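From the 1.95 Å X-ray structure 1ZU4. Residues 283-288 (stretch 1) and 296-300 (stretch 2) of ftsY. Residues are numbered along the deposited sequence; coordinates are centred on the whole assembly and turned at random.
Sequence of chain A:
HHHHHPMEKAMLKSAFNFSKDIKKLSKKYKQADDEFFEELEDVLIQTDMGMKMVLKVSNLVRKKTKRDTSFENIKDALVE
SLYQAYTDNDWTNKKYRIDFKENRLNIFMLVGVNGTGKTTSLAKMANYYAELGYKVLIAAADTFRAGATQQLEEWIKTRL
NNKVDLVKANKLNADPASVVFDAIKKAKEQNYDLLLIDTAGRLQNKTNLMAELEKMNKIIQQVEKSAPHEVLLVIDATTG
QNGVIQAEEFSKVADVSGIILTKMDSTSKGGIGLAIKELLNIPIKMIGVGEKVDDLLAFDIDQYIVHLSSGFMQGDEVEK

Stretch 1 283-288: PIKMIG
Stretch 2 296-300: LLAFD

Strand 284-288 and strand 296-298 run antiparallel, their directions 153° apart and their axes 4.6 Å apart at closest approach. Register follows from Ile287 facing Leu297 as the hydrogen-bonded pair (CA-CA 5.4 Å), flanked by the non-hydrogen-bonded pairs Met286 with Ala298 (CA-CA 4.4 Å) and Gly288 with Leu296 (CA-CA 4.5 Å). Ile287 N donates to Leu297 O at 2.9 Å, and Leu297 N returns a bond to Ile287 O at 3.1 Å. A third, nearly straight bond, Phe299 N to Lys285 O at 3.0 Å, carries the pairing past the second strand's end. Most residues are extended, such as Ile287 at phi/psi -130/130, but Lys285 departs at -118/-25.

Phe299 (chi1 t, chi2 76°) points toward the first strand and has the largest covered area. Ile284 (m, t) lays CG2 over one ring face, 3.7 Å from the centroid of Phe299, a CH-pi contact. Ile287 (t, t) meets the ring edge, its CB 4.1 Å from Phe299 CD1; it shares a sheet face with Leu297 (m, t), with Ile287 CG2 4.2 Å from Leu297 CB.

Leu296 (t, p) starts out on the other face, the one a CB on Gly288 would share, and its end bends nearer the first strand: its CD2 lies 3.3 Å from CE of Met286 (m, m, chi3 -99°), while its CD1 packs 3.8 Å from CA of side-chain-free Gly288.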

ATOM      1  N   PRO A 283      -1.520  -1.272  -8.373  1.00 17.06           N
ATOM      2  CA  PRO A 283      -0.404  -0.464  -7.886  1.00 16.26           C
ATOM      3  C   PRO A 283      -0.440  -0.218  -6.404  1.00 15.85           C
ATOM      4  O   PRO A 283      -1.509   0.076  -5.808  1.00 15.29           O
ATOM      5  CB  PRO A 283      -0.591   0.867  -8.598  1.00 17.89           C
ATOM      6  CG  PRO A 283      -1.647   0.651  -9.630  1.00 18.49           C
ATOM      7  CD  PRO A 283      -2.476  -0.469  -9.167  1.00 16.33           C
ATOM      8  N   ILE A 284       0.750  -0.248  -5.818  1.00 13.66           N
ATOM      9  CA  ILE A 284       0.922   0.242  -4.482  1.00 13.29           C
ATOM     10  C   ILE A 284       0.963   1.775  -4.653  1.00 13.50           C
ATOM     11  O   ILE A 284       1.692   2.268  -5.516  1.00 13.15           O
ATOM     12  CB  ILE A 284       2.247  -0.289  -3.864  1.00 12.00           C
ATOM     13  CG1 ILE A 284       2.225  -1.816  -3.765  1.00 11.93           C
ATOM     14  CG2 ILE A 284       2.493   0.340  -2.477  1.00 13.11           C
ATOM     15  CD1 ILE A 284       3.574  -2.405  -3.476  1.00 13.23           C
ATOM     16  N   LYS A 285       0.197   2.512  -3.829  1.00 12.99           N
ATOM     17  CA  LYS A 285       0.106   3.968  -3.978  1.00 14.10           C
ATOM     18  C   LYS A 285       0.595   4.772  -2.782  1.00 14.65           C
ATOM     19  O   LYS A 285       0.988   5.935  -2.935  1.00 15.27           O
ATOM     20  CB  LYS A 285      -1.312   4.403  -4.364  1.00 13.55           C
ATOM     21  CG  LYS A 285      -1.742   3.836  -5.768  1.00 13.63           C
ATOM     22  CD  LYS A 285      -3.003   4.436  -6.240  1.00 12.70           C
ATOM     23  CE  LYS A 285      -3.363   3.880  -7.627  1.00 10.73           C
ATOM     24  NZ  LYS A 285      -4.540   4.622  -8.173  1.00  6.38           N
ATOM     25  N   MET A 286       0.553   4.177  -1.603  1.00 14.53           N
ATOM     26  CA  MET A 286       1.047   4.840  -0.402  1.00 15.95           C
ATOM     27  C   MET A 286       1.753   3.742   0.349  1.00 15.81           C
ATOM     28  O   MET A 286       1.356   2.586   0.276  1.00 15.52           O
ATOM     29  CB  MET A 286      -0.087   5.361   0.514  1.00 15.37           C
ATOM     30  CG  MET A 286      -0.979   6.476  -0.057  1.00 21.92           C
ATOM     31  SD  MET A 286      -0.185   8.096  -0.199  1.00 31.72           S
ATOM     32  CE  MET A 286      -0.795   8.879   1.263  1.00 29.94           C
ATOM     33  N   ILE A 287       2.803   4.108   1.054  1.00 15.76           N
ATOM     34  CA  ILE A 287       3.541   3.166   1.881  1.00 16.64           C
ATOM     35  C   ILE A 287       3.746   3.737   3.298  1.00 18.00           C
ATOM     36  O   ILE A 287       4.205   4.864   3.455  1.00 19.45           O
ATOM     37  CB  ILE A 287       4.907   2.797   1.255  1.00 16.13           C
ATOM     38  CG1 ILE A 287       5.632   1.741   2.101  1.00 15.46           C
ATOM     39  CG2 ILE A 287       5.779   4.058   0.943  1.00 18.36           C
ATOM     40  CD1 ILE A 287       6.959   1.287   1.479  1.00 17.76           C
ATOM     41  N   GLY A 288       3.410   2.926   4.300  1.00 19.87           N
ATOM     42  CA  GLY A 288       3.567   3.255   5.733  1.00 23.14           C
ATOM     43  C   GLY A 288       4.998   3.008   6.193  1.00 25.42           C
ATOM     44  O   GLY A 288       5.544   1.885   6.053  1.00 25.90           O
ATOM     45  N   LEU A 296       3.681   8.207   6.419  1.00 22.91           N
ATOM     46  CA  LEU A 296       2.978   7.726   5.241  1.00 24.02           C
ATOM     47  C   LEU A 296       3.446   8.547   4.063  1.00 24.92           C
ATOM     48  O   LEU A 296       3.458   9.788   4.129  1.00 26.68           O
ATOM     49  CB  LEU A 296       1.478   7.900   5.401  1.00 23.72           C
ATOM     50  CG  LEU A 296       0.686   6.969   4.489  1.00 24.81           C
ATOM     51  CD1 LEU A 296       0.649   5.516   5.025  1.00 23.09           C
ATOM     52  CD2 LEU A 296      -0.694   7.566   4.270  1.00 25.57           C
ATOM     53  N   LEU A 297       3.833   7.866   2.990  1.00 23.88           N
ATOM     54  CA  LEU A 297       4.416   8.533   1.846  1.00 23.06           C
ATOM     55  C   LEU A 297       3.720   8.034   0.625  1.00 22.20           C
ATOM     56  O   LEU A 297       3.177   6.930   0.640  1.00 21.98           O
ATOM     57  CB  LEU A 297       5.920   8.214   1.722  1.00 24.26           C
ATOM     58  CG  LEU A 297       6.882   8.406   2.899  1.00 25.32           C
ATOM     59  CD1 LEU A 297       8.229   7.813   2.557  1.00 27.93           C
ATOM     60  CD2 LEU A 297       7.034   9.902   3.187  1.00 28.18           C
ATOM     61  N   ALA A 298       3.731   8.838  -0.432  1.00 20.75           N
ATOM     62  CA  ALA A 298       3.368   8.326  -1.720  1.00 19.61           C
ATOM     63  C   ALA A 298       4.398   7.277  -2.086  1.00 18.82           C
ATOM     64  O   ALA A 298       5.587   7.495  -1.898  1.00 16.93           O
ATOM     65  CB  ALA A 298       3.369   9.436  -2.775  1.00 20.63           C
ATOM     66  N   PHE A 299       3.935   6.163  -2.651  1.00 16.64           N
ATOM     67  CA  PHE A 299       4.808   5.125  -3.091  1.00 15.96           C
ATOM     68  C   PHE A 299       5.574   5.491  -4.358  1.00 16.88           C
ATOM     69  O   PHE A 299       5.032   6.068  -5.313  1.00 18.57           O
ATOM     70  CB  PHE A 299       4.008   3.879  -3.371  1.00 14.75           C
ATOM     71  CG  PHE A 299       4.840   2.727  -3.711  1.00 15.18           C
ATOM     72  CD1 PHE A 299       5.527   2.069  -2.726  1.00 12.49           C
ATOM     73  CD2 PHE A 299       4.960   2.296  -5.040  1.00 13.01           C
ATOM     74  CE1 PHE A 299       6.299   0.969  -3.048  1.00 17.08           C
ATOM     75  CE2 PHE A 299       5.745   1.233  -5.346  1.00 14.40           C
ATOM     76  CZ  PHE A 299       6.411   0.575  -4.379  1.00 16.15           C
ATOM     77  N   ASP A 300       6.839   5.115  -4.358  1.00 15.77           N
ATOM     78  CA  ASP A 300       7.729   5.404  -5.445  1.00 15.54           C
ATOM     79  C   ASP A 300       8.562   4.138  -5.558  1.00 14.94           C
ATOM     80  O   ASP A 300       9.379   3.792  -4.679  1.00 13.19           O
ATOM     81  CB  ASP A 300       8.508   6.675  -5.085  1.00 15.40           C
ATOM     82  CG  ASP A 300       9.638   6.995  -6.049  1.00 19.17           C
ATOM     83  OD1 ASP A 300      10.063   6.076  -6.777  1.00 21.51           O
ATOM     84  OD2 ASP A 300      10.124   8.175  -6.037  1.00 19.25           O
TER